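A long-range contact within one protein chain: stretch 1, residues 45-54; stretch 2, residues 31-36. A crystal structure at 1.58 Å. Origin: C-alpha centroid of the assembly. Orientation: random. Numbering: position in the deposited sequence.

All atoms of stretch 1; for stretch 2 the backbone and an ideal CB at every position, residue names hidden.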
# COMPACT_ATOMS: atom_id res chain seq x y z
N THR A 45 -16.10 11.72 -13.65
CA THR A 45 -17.51 11.76 -14.00
C THR A 45 -18.07 10.38 -13.79
O THR A 45 -17.32 9.42 -13.63
CB THR A 45 -17.72 12.18 -15.47
OG1 THR A 45 -17.06 11.24 -16.33
CG2 THR A 45 -17.17 13.58 -15.71
N PHE A 46 -19.40 10.27 -13.78
CA PHE A 46 -20.08 9.05 -13.38
C PHE A 46 -21.00 8.53 -14.48
O PHE A 46 -21.59 9.30 -15.24
CB PHE A 46 -20.84 9.31 -12.08
CG PHE A 46 -19.96 9.79 -10.97
CD1 PHE A 46 -19.14 8.90 -10.29
CD2 PHE A 46 -19.90 11.14 -10.63
CE1 PHE A 46 -18.30 9.33 -9.29
CE2 PHE A 46 -19.05 11.57 -9.61
CZ PHE A 46 -18.25 10.66 -8.95
N THR A 47 -21.13 7.20 -14.57
CA THR A 47 -22.00 6.57 -15.57
C THR A 47 -23.48 6.62 -15.16
O THR A 47 -24.37 6.54 -16.02
CB THR A 47 -21.63 5.09 -15.77
OG1 THR A 47 -21.89 4.37 -14.56
CG2 THR A 47 -20.17 4.92 -16.17
N GLY A 48 -23.74 6.72 -13.86
CA GLY A 48 -25.09 6.66 -13.32
C GLY A 48 -25.39 5.37 -12.58
O GLY A 48 -26.33 5.33 -11.79
N ARG A 49 -24.60 4.33 -12.84
CA ARG A 49 -24.73 3.06 -12.12
C ARG A 49 -24.19 3.21 -10.70
O ARG A 49 -23.18 3.88 -10.48
CB ARG A 49 -23.97 1.93 -12.81
CG ARG A 49 -24.56 1.47 -14.14
CD ARG A 49 -24.28 -0.02 -14.40
NE ARG A 49 -22.86 -0.32 -14.52
CZ ARG A 49 -22.36 -1.51 -14.88
NH1 ARG A 49 -21.04 -1.68 -14.96
NH2 ARG A 49 -23.17 -2.53 -15.17
N GLN A 50 -24.88 2.59 -9.75
CA GLN A 50 -24.38 2.48 -8.38
C GLN A 50 -24.90 1.22 -7.71
O GLN A 50 -25.92 0.65 -8.13
CB GLN A 50 -24.77 3.71 -7.56
CG GLN A 50 -26.27 3.89 -7.36
CD GLN A 50 -26.60 5.05 -6.45
OE1 GLN A 50 -26.49 6.21 -6.84
NE2 GLN A 50 -27.01 4.75 -5.22
N TRP A 51 -24.19 0.79 -6.67
CA TRP A 51 -24.57 -0.37 -5.87
C TRP A 51 -24.39 -0.07 -4.39
O TRP A 51 -23.49 0.68 -4.01
CB TRP A 51 -23.69 -1.57 -6.21
CG TRP A 51 -23.59 -1.91 -7.65
CD1 TRP A 51 -24.31 -2.87 -8.32
CD2 TRP A 51 -22.72 -1.32 -8.62
NE1 TRP A 51 -23.93 -2.91 -9.64
CE2 TRP A 51 -22.96 -1.96 -9.85
CE3 TRP A 51 -21.76 -0.30 -8.56
CZ2 TRP A 51 -22.27 -1.63 -11.02
CZ3 TRP A 51 -21.07 0.03 -9.72
CH2 TRP A 51 -21.33 -0.63 -10.94
N PRO A 52 -25.21 -0.69 -3.53
CA PRO A 52 -24.88 -0.64 -2.10
C PRO A 52 -23.53 -1.33 -1.86
O PRO A 52 -23.26 -2.38 -2.46
CB PRO A 52 -26.02 -1.41 -1.44
CG PRO A 52 -27.14 -1.37 -2.42
CD PRO A 52 -26.49 -1.39 -3.77
N LEU A 53 -22.69 -0.74 -1.02
CA LEU A 53 -21.34 -1.26 -0.77
C LEU A 53 -21.38 -2.69 -0.24
O LEU A 53 -20.54 -3.51 -0.59
CB LEU A 53 -20.58 -0.35 0.21
CG LEU A 53 -19.11 -0.68 0.47
CD1 LEU A 53 -18.27 -0.64 -0.81
CD2 LEU A 53 -18.54 0.28 1.50
N ALA A 54 -22.38 -2.99 0.59
CA ALA A 54 -22.57 -4.34 1.13
C ALA A 54 -22.80 -5.39 0.04
O ALA A 54 -22.48 -6.56 0.24
CB ALA A 54 -23.73 -4.35 2.13
N UNK A 31 -23.51 2.65 2.97
CA UNK A 31 -22.56 3.20 2.01
C UNK A 31 -22.86 2.72 0.58
O UNK A 31 -23.42 1.64 0.39
CB UNK A 31 -21.13 2.81 2.41
N UNK A 32 -22.47 3.52 -0.41
CA UNK A 32 -22.67 3.15 -1.82
C UNK A 32 -21.36 3.20 -2.60
O UNK A 32 -20.42 3.90 -2.21
CB UNK A 32 -23.70 4.08 -2.47
N UNK A 33 -21.32 2.46 -3.70
CA UNK A 33 -20.23 2.52 -4.68
C UNK A 33 -20.80 3.08 -5.98
O UNK A 33 -21.70 2.48 -6.57
CB UNK A 33 -19.60 1.14 -4.90
N UNK A 34 -20.27 4.22 -6.42
CA UNK A 34 -20.78 4.93 -7.60
C UNK A 34 -19.79 4.76 -8.76
O UNK A 34 -18.64 5.17 -8.66
CB UNK A 34 -21.00 6.41 -7.29
N UNK A 35 -20.25 4.15 -9.85
CA UNK A 35 -19.38 3.82 -10.97
C UNK A 35 -18.87 5.07 -11.70
O UNK A 35 -19.65 5.95 -12.07
CB UNK A 35 -20.12 2.91 -11.95
N UNK A 36 -17.56 5.11 -11.91
CA UNK A 36 -16.91 6.20 -12.61
C UNK A 36 -16.84 5.91 -14.11
O UNK A 36 -16.50 4.80 -14.53
CB UNK A 36 -15.51 6.44 -12.04

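Backbone geometry fixes the frame first. Residues 32-36 run antiparallel to strand 49-52, the two N-to-C directions lying 163° apart, and the register slips by two between Phe46 and Gln50, a beta bulge. Each position can then be read against the atoms stretch 1 places near it.

Position 31 has a sideways CB 3.7 Å from Leu53 CD2, and its O accepts from Leu53 N at 2.9 Å. A small or modest apolar side chain suits the site, though others could turn aside. The residue is Ala31, whose CB meets Leu53 CD2 at 3.8 Å.

At position 32 (phi/psi -125/157) the CB again points sideways, 3.7 Å from Trp51 O and 4.4 Å from Gln50 NE2. Beta-branched or longer apolar chains fit, and a polar one could address the amide. Ile32 is found, with chi1 in the p well; its CD1 lies 3.8 Å from Gln50 NE2, an ordinary packing contact.

Position 33 forms the hydrogen-bonded pair with Trp51: its N donates to Trp51 O at 2.8 Å, and Trp51 N donates to its O at 3.0 Å. The CB shares a face with the indole and lies 4.7 Å from Leu53 CD1, favouring a small or medium apolar residue. Ala33 fills it, its CB 4.5 Å from Trp51 CE3.

Position 34 directs its CB to the face carrying Gln50, 4.6 Å from Gln50 CB and 4.3 Å from Phe46 CD1. A long chain, aliphatic or with a polar end, could run over the aromatic ring. Arg34 does so: its CD sits 3.5 Å from the centroid of the Phe46 ring, 17° off the normal, a CH-pi contact. Its CZ is 5.5 Å from that centroid, so any cation-pi attraction is weak at most.

Position 35 points toward stretch 1. Its CB is 3.5 Å from Thr47 OG1 and 3.8 Å from Trp51 CZ3, and the Arg49 guanidinium lies beyond. An acidic chain is the clear candidate, although Gln could also accept. Glu35, extended with chi1 and chi2 both t, receives Thr47 OG1 on OE1 at 2.6 Å and Arg49 NE on OE1 at 2.9 Å, while Arg49 NH1 reaches OE2 at 2.8 Å in a salt bridge. Water 2 bridges the bulge, donating to Glu35 O and Arg49 O and accepting from Gly48 N.

Position 36 points away overall, its CB 3.8 Å from Thr45 O and 4.7 Å from Phe46 CD1. Many side chains would do, apolar ones gaining the ring. Ile36 brings CG1 to 3.7 Å from Phe46 CE1.

Stretch 2 (31-36) AIAREI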
# COMPACT_ATOMS: atom_id res chain seq x y z
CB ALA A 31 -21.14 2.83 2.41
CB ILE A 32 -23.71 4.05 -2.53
CG1 ILE A 32 -23.24 5.51 -2.58
CG2 ILE A 32 -25.07 3.94 -1.85
CD1 ILE A 32 -24.12 6.40 -3.45
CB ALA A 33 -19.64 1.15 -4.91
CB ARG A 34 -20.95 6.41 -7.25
CG ARG A 34 -21.57 7.28 -8.33
CD ARG A 34 -21.49 8.76 -7.95
NE ARG A 34 -22.24 9.07 -6.74
CZ ARG A 34 -23.52 9.45 -6.70
NH1 ARG A 34 -24.23 9.59 -7.81
NH2 ARG A 34 -24.09 9.70 -5.53
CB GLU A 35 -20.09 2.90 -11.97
CG GLU A 35 -19.21 2.46 -13.14
CD GLU A 35 -19.94 1.59 -14.14
OE1 GLU A 35 -21.08 1.92 -14.52
OE2 GLU A 35 -19.35 0.57 -14.57
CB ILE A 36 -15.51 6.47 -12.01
CG1 ILE A 36 -15.66 7.13 -10.64
CG2 ILE A 36 -14.64 7.33 -12.91
CD1 ILE A 36 -14.37 7.16 -9.82
O HOH W 1 -24.18 -0.89 1.79
O HOH W 2 -22.31 6.23 -11.43
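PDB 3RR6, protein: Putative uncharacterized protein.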